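Side-chain contacts in acyl-coenzyme A oxidase 1 (Yarrowia lipolytica, PDB 5Y9D), which catalyses the FAD-dependent oxidation of 2,3-saturated acyl-CoA to (2E)-enoyl-CoA, passing electrons to O2 to give H2O2 in peroxisomal fatty acid beta-oxidation: residues D539-Q542 with E543-T547; Q560-Q563 with C564-H568. All blocks are in the same frame, centred on the assembly; numbering follows the deposited sequence.

Contact 1 (D539-Q542 with E543-T547)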
loop_
_atom_site.group_PDB
_atom_site.type_symbol
_atom_site.label_atom_id
_atom_site.label_comp_id
_atom_site.label_asym_id
_atom_site.label_seq_id
_atom_site.Cartn_x
_atom_site.Cartn_y
_atom_site.Cartn_z
ATOM N N ASP A 539 -28.030 10.240 18.708
ATOM C CA ASP A 539 -29.452 9.937 18.670
ATOM C C ASP A 539 -29.741 8.436 18.605
ATOM O O ASP A 539 -30.501 7.938 19.426
ATOM C CB ASP A 539 -30.139 10.653 17.495
ATOM C CG ASP A 539 -31.594 10.951 17.771
ATOM O OD1 ASP A 539 -31.864 11.755 18.693
ATOM O OD2 ASP A 539 -32.457 10.381 17.070
ATOM N N LYS A 540 -29.156 7.725 17.636
ATOM C CA LYS A 540 -29.383 6.285 17.519
ATOM C C LYS A 540 -28.977 5.572 18.801
ATOM O O LYS A 540 -29.619 4.609 19.212
ATOM C CB LYS A 540 -28.629 5.680 16.339
ATOM C CG LYS A 540 -29.112 6.110 14.957
ATOM C CD LYS A 540 -30.386 5.389 14.521
ATOM C CE LYS A 540 -30.424 5.177 13.007
ATOM N NZ LYS A 540 -31.573 4.317 12.598
ATOM N N TYR A 541 -27.919 6.045 19.439
ATOM C CA TYR A 541 -27.384 5.388 20.635
ATOM C C TYR A 541 -28.390 5.446 21.748
ATOM O O TYR A 541 -28.677 4.438 22.359
ATOM C CB TYR A 541 -26.046 6.016 21.062
ATOM C CG TYR A 541 -25.507 5.597 22.416
ATOM C CD1 TYR A 541 -24.734 4.440 22.577
ATOM C CD2 TYR A 541 -25.723 6.385 23.532
ATOM C CE1 TYR A 541 -24.221 4.079 23.827
ATOM C CE2 TYR A 541 -25.208 6.037 24.769
ATOM C CZ TYR A 541 -24.475 4.890 24.911
ATOM O OH TYR A 541 -24.008 4.608 26.160
ATOM N N GLN A 542 -28.938 6.630 21.990
ATOM C CA GLN A 542 -29.987 6.824 23.009
ATOM C C GLN A 542 -31.155 5.833 22.841
ATOM O O GLN A 542 -31.539 5.154 23.798
ATOM C CB GLN A 542 -30.512 8.244 22.923
ATOM C CG GLN A 542 -29.506 9.307 23.318
ATOM C CD GLN A 542 -29.839 10.660 22.725
ATOM O OE1 GLN A 542 -30.028 10.804 21.514
ATOM N NE2 GLN A 542 -29.911 11.665 23.581
ATOM N N GLU A 543 -31.685 5.748 21.615
ATOM C CA GLU A 543 -32.717 4.772 21.252
ATOM C C GLU A 543 -32.274 3.345 21.557
ATOM O O GLU A 543 -33.072 2.536 21.996
ATOM C CB GLU A 543 -33.052 4.823 19.756
ATOM C CG GLU A 543 -33.615 6.129 19.210
ATOM C CD GLU A 543 -33.152 6.372 17.769
ATOM O OE1 GLU A 543 -33.459 5.529 16.887
ATOM O OE2 GLU A 543 -32.457 7.395 17.519
ATOM N N LEU A 544 -31.009 3.033 21.294
ATOM C CA LEU A 544 -30.511 1.673 21.490
ATOM C C LEU A 544 -30.333 1.307 22.951
ATOM O O LEU A 544 -30.682 0.204 23.347
ATOM C CB LEU A 544 -29.217 1.454 20.725
ATOM C CG LEU A 544 -29.465 1.321 19.225
ATOM C CD1 LEU A 544 -28.178 1.487 18.419
ATOM C CD2 LEU A 544 -30.135 -0.007 18.899
ATOM N N VAL A 545 -29.843 2.233 23.765
ATOM C CA VAL A 545 -29.608 1.949 25.185
ATOM C C VAL A 545 -30.904 1.624 25.957
ATOM O O VAL A 545 -30.864 1.262 27.134
ATOM C CB VAL A 545 -28.805 3.103 25.848
ATOM C CG1 VAL A 545 -28.737 2.987 27.373
ATOM C CG2 VAL A 545 -27.388 3.114 25.296
ATOM N N LYS A 546 -32.054 1.730 25.303
ATOM C CA LYS A 546 -33.303 1.348 25.945
ATOM C C LYS A 546 -33.458 -0.160 26.089
ATOM O O LYS A 546 -34.059 -0.608 27.053
ATOM C CB LYS A 546 -34.495 1.966 25.221
ATOM C CG LYS A 546 -34.552 3.491 25.345
ATOM C CD LYS A 546 -34.428 3.961 26.800
ATOM C CE LYS A 546 -35.232 5.226 27.081
ATOM N NZ LYS A 546 -34.979 6.307 26.087
ATOM N N THR A 547 -32.901 -0.938 25.164
ATOM C CA THR A 547 -32.848 -2.390 25.330
ATOM C C THR A 547 -31.414 -2.904 25.623
ATOM O O THR A 547 -31.192 -3.753 26.518
ATOM C CB THR A 547 -33.446 -3.158 24.119
ATOM O OG1 THR A 547 -32.582 -4.258 23.786
ATOM C CG2 THR A 547 -33.653 -2.264 22.874
#
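At the C-terminal end of helix 519-544, in the C-terminal acyl-CoA oxidase region, V545 lays CG2 over the ring of Y541, four residues earlier, and their meeting is a CH-pi contact of i to i+4 spacing. CG2 of V545 lies over one face of the Y541 ring, 3.6 Å from its centroid and 18° off the ring normal. The methyl is displaced toward the phenol end, since its closest ring atom is CZ of Y541, 3.4 Å from CG2. The torsions explain the overlap: Y541 carries CG anti to its N (chi1 170°), while V545 sets CG2 beside its own N and anti to its carbonyl carbon. V545 N also donates to Y541 O at 2.9 Å, so backbone and side chains bind the same pair. An alanine at Y541 would take away the ring face, and V545 CG2 would probably lose its aromatic partner while a gap opened toward F554.

On the exposed flank, E543 bends at chi2 and folds back toward the preceding turn. OE2 of E543 comes within 3.0 Å of D539 OD2, with the carboxylate planes 61° apart, and within 2.8 Å of D539 O. The two carboxylates are thus like charges close together at the surface. K540 could temper this charge only at longer range, its NZ standing 4.8 Å from E543 OE1. The backbone bond from L544 N to K540 O, 3.0 Å long, continues the helical pattern.

Among its neighbours, Y541 stacks on F554, touches P550 and A553 of helix 550-556, and reaches V479 and L483 of helix 467-486; L544 packs on A553 and E556.

Contact 2 (Q560-Q563 with C564-H568)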
loop_
_atom_site.group_PDB
_atom_site.type_symbol
_atom_site.label_atom_id
_atom_site.label_comp_id
_atom_site.label_asym_id
_atom_site.label_seq_id
_atom_site.Cartn_x
_atom_site.Cartn_y
_atom_site.Cartn_z
ATOM N N GLN A 560 -21.065 3.829 12.120
ATOM C CA GLN A 560 -21.327 5.216 12.468
ATOM C C GLN A 560 -20.191 5.854 13.251
ATOM O O GLN A 560 -19.871 7.004 13.044
ATOM C CB GLN A 560 -22.639 5.334 13.243
ATOM C CG GLN A 560 -23.883 5.182 12.393
ATOM C CD GLN A 560 -24.263 3.736 12.153
ATOM O OE1 GLN A 560 -23.637 2.824 12.671
ATOM N NE2 GLN A 560 -25.294 3.525 11.362
ATOM N N ARG A 561 -19.604 5.102 14.168
ATOM C CA ARG A 561 -18.495 5.598 14.957
ATOM C C ARG A 561 -17.290 5.919 14.091
ATOM O O ARG A 561 -16.617 6.903 14.318
ATOM C CB ARG A 561 -18.122 4.615 16.060
ATOM C CG ARG A 561 -18.997 4.715 17.291
ATOM C CD ARG A 561 -18.512 3.806 18.397
ATOM N NE ARG A 561 -18.533 2.410 18.001
ATOM C CZ ARG A 561 -17.877 1.445 18.629
ATOM N NH1 ARG A 561 -17.142 1.721 19.684
ATOM N NH2 ARG A 561 -17.959 0.201 18.202
ATOM N N PHE A 562 -17.021 5.077 13.105
ATOM C CA PHE A 562 -15.965 5.324 12.130
ATOM C C PHE A 562 -16.205 6.637 11.407
ATOM O O PHE A 562 -15.342 7.502 11.400
ATOM C CB PHE A 562 -15.832 4.187 11.099
ATOM C CG PHE A 562 -14.807 4.459 10.023
ATOM C CD1 PHE A 562 -13.453 4.185 10.235
ATOM C CD2 PHE A 562 -15.180 5.010 8.814
ATOM C CE1 PHE A 562 -12.506 4.443 9.239
ATOM C CE2 PHE A 562 -14.246 5.276 7.824
ATOM C CZ PHE A 562 -12.914 5.003 8.035
ATOM N N GLN A 563 -17.377 6.785 10.812
ATOM C CA GLN A 563 -17.701 8.026 10.109
ATOM C C GLN A 563 -17.404 9.264 10.931
ATOM O O GLN A 563 -16.817 10.225 10.424
ATOM C CB GLN A 563 -19.144 8.036 9.670
ATOM C CG GLN A 563 -19.343 7.411 8.298
ATOM C CD GLN A 563 -18.914 8.366 7.193
ATOM O OE1 GLN A 563 -17.728 8.731 7.084
ATOM N NE2 GLN A 563 -19.874 8.795 6.381
ATOM N N CYS A 564 -17.742 9.225 12.212
ATOM C CA CYS A 564 -17.612 10.402 13.037
ATOM C C CYS A 564 -16.161 10.723 13.336
ATOM O O CYS A 564 -15.743 11.879 13.302
ATOM C CB CYS A 564 -18.419 10.220 14.325
ATOM S SG CYS A 564 -20.185 9.975 13.990
ATOM N N ALA A 565 -15.388 9.680 13.605
ATOM C CA ALA A 565 -13.979 9.828 13.869
ATOM C C ALA A 565 -13.379 10.480 12.672
ATOM O O ALA A 565 -12.610 11.423 12.783
ATOM C CB ALA A 565 -13.334 8.473 14.100
ATOM N N ARG A 566 -13.772 9.982 11.512
ATOM C CA ARG A 566 -13.172 10.413 10.274
ATOM C C ARG A 566 -13.420 11.859 9.992
ATOM O O ARG A 566 -12.463 12.545 9.736
ATOM C CB ARG A 566 -13.658 9.599 9.068
ATOM C CG ARG A 566 -12.652 9.637 7.917
ATOM C CD ARG A 566 -13.313 9.891 6.605
ATOM N NE ARG A 566 -13.607 8.656 5.910
ATOM C CZ ARG A 566 -14.518 8.552 4.939
ATOM N NH1 ARG A 566 -15.240 9.623 4.583
ATOM N NH2 ARG A 566 -14.712 7.373 4.328
ATOM N N ILE A 567 -14.692 12.302 9.983
ATOM C CA ILE A 567 -14.994 13.718 9.715
ATOM C C ILE A 567 -14.422 14.652 10.785
ATOM O O ILE A 567 -13.916 15.701 10.467
ATOM C CB ILE A 567 -16.494 14.069 9.611
ATOM C CG1 ILE A 567 -17.316 12.963 8.973
ATOM C CG2 ILE A 567 -16.679 15.341 8.785
ATOM C CD1 ILE A 567 -16.838 12.585 7.590
ATOM N N HIS A 568 -14.510 14.277 12.048
ATOM C CA HIS A 568 -14.130 15.190 13.140
ATOM C C HIS A 568 -12.616 15.383 13.175
ATOM O O HIS A 568 -12.116 16.478 13.404
ATOM C CB HIS A 568 -14.610 14.629 14.483
ATOM C CG HIS A 568 -13.862 15.168 15.661
ATOM N ND1 HIS A 568 -14.096 16.419 16.181
ATOM C CD2 HIS A 568 -12.853 14.646 16.387
ATOM C CE1 HIS A 568 -13.281 16.635 17.195
ATOM N NE2 HIS A 568 -12.510 15.581 17.334
#
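F562 and R566 sit one turn apart on helix 558-581, an alpha-helical i to i+4 pair whose backbone is joined by R566 N donating to F562 O at 2.9 Å. The tight part is the main chain and the buried residues: I567 N reaches Q563 O at 3.0 Å with an N-H...O angle of 174°, and A565 N bonds to R561 O. The buried C564 packs on T537 of helix 519-544, and A565, also buried, on M474 of helix 467-486 and F423 of helix 400-437.

The side chains of F562, Q563 and R566, only partly exposed, meet more loosely. R566 NE stays 3.9 Å from F562 CE2; the ring and guanidinium planes stand 87° apart, and NE comes in obliquely. The charge of R566 is met outside this turn by a salt bridge from NH1 to D607, while F562 also packs on Y356 of the second subunit. Q563 runs beside R566, pointing the same way, and its chain bends at chi2 (-77°). This brings OE1 of Q563 over one face of the guanidinium, nearest NH1 of R566 at 3.6 Å and offset toward the rim.

In the fold
Followed from the N terminus, the chain reaches contact 1 (539-547) at the end of helix 519-544, passes through helix 550-556, and enters contact 2 (560-568) near the start of helix 558-581. Each contact spans consecutive residues, so neither closes a long loop; they come in series and neither nest nor cross. Contacts 1 and 2 have centres about 18 Å apart and nearest atoms about 6 Å apart, without touching. The connection runs through shared neighbours: helix 519-544, which carries contact 1, also meets Q560 and C564 of contact 2 through T537, and helix 467-486 packs against both. Contact 1 stays at the surface, whereas contact 2 lies deeper and touches the second subunit.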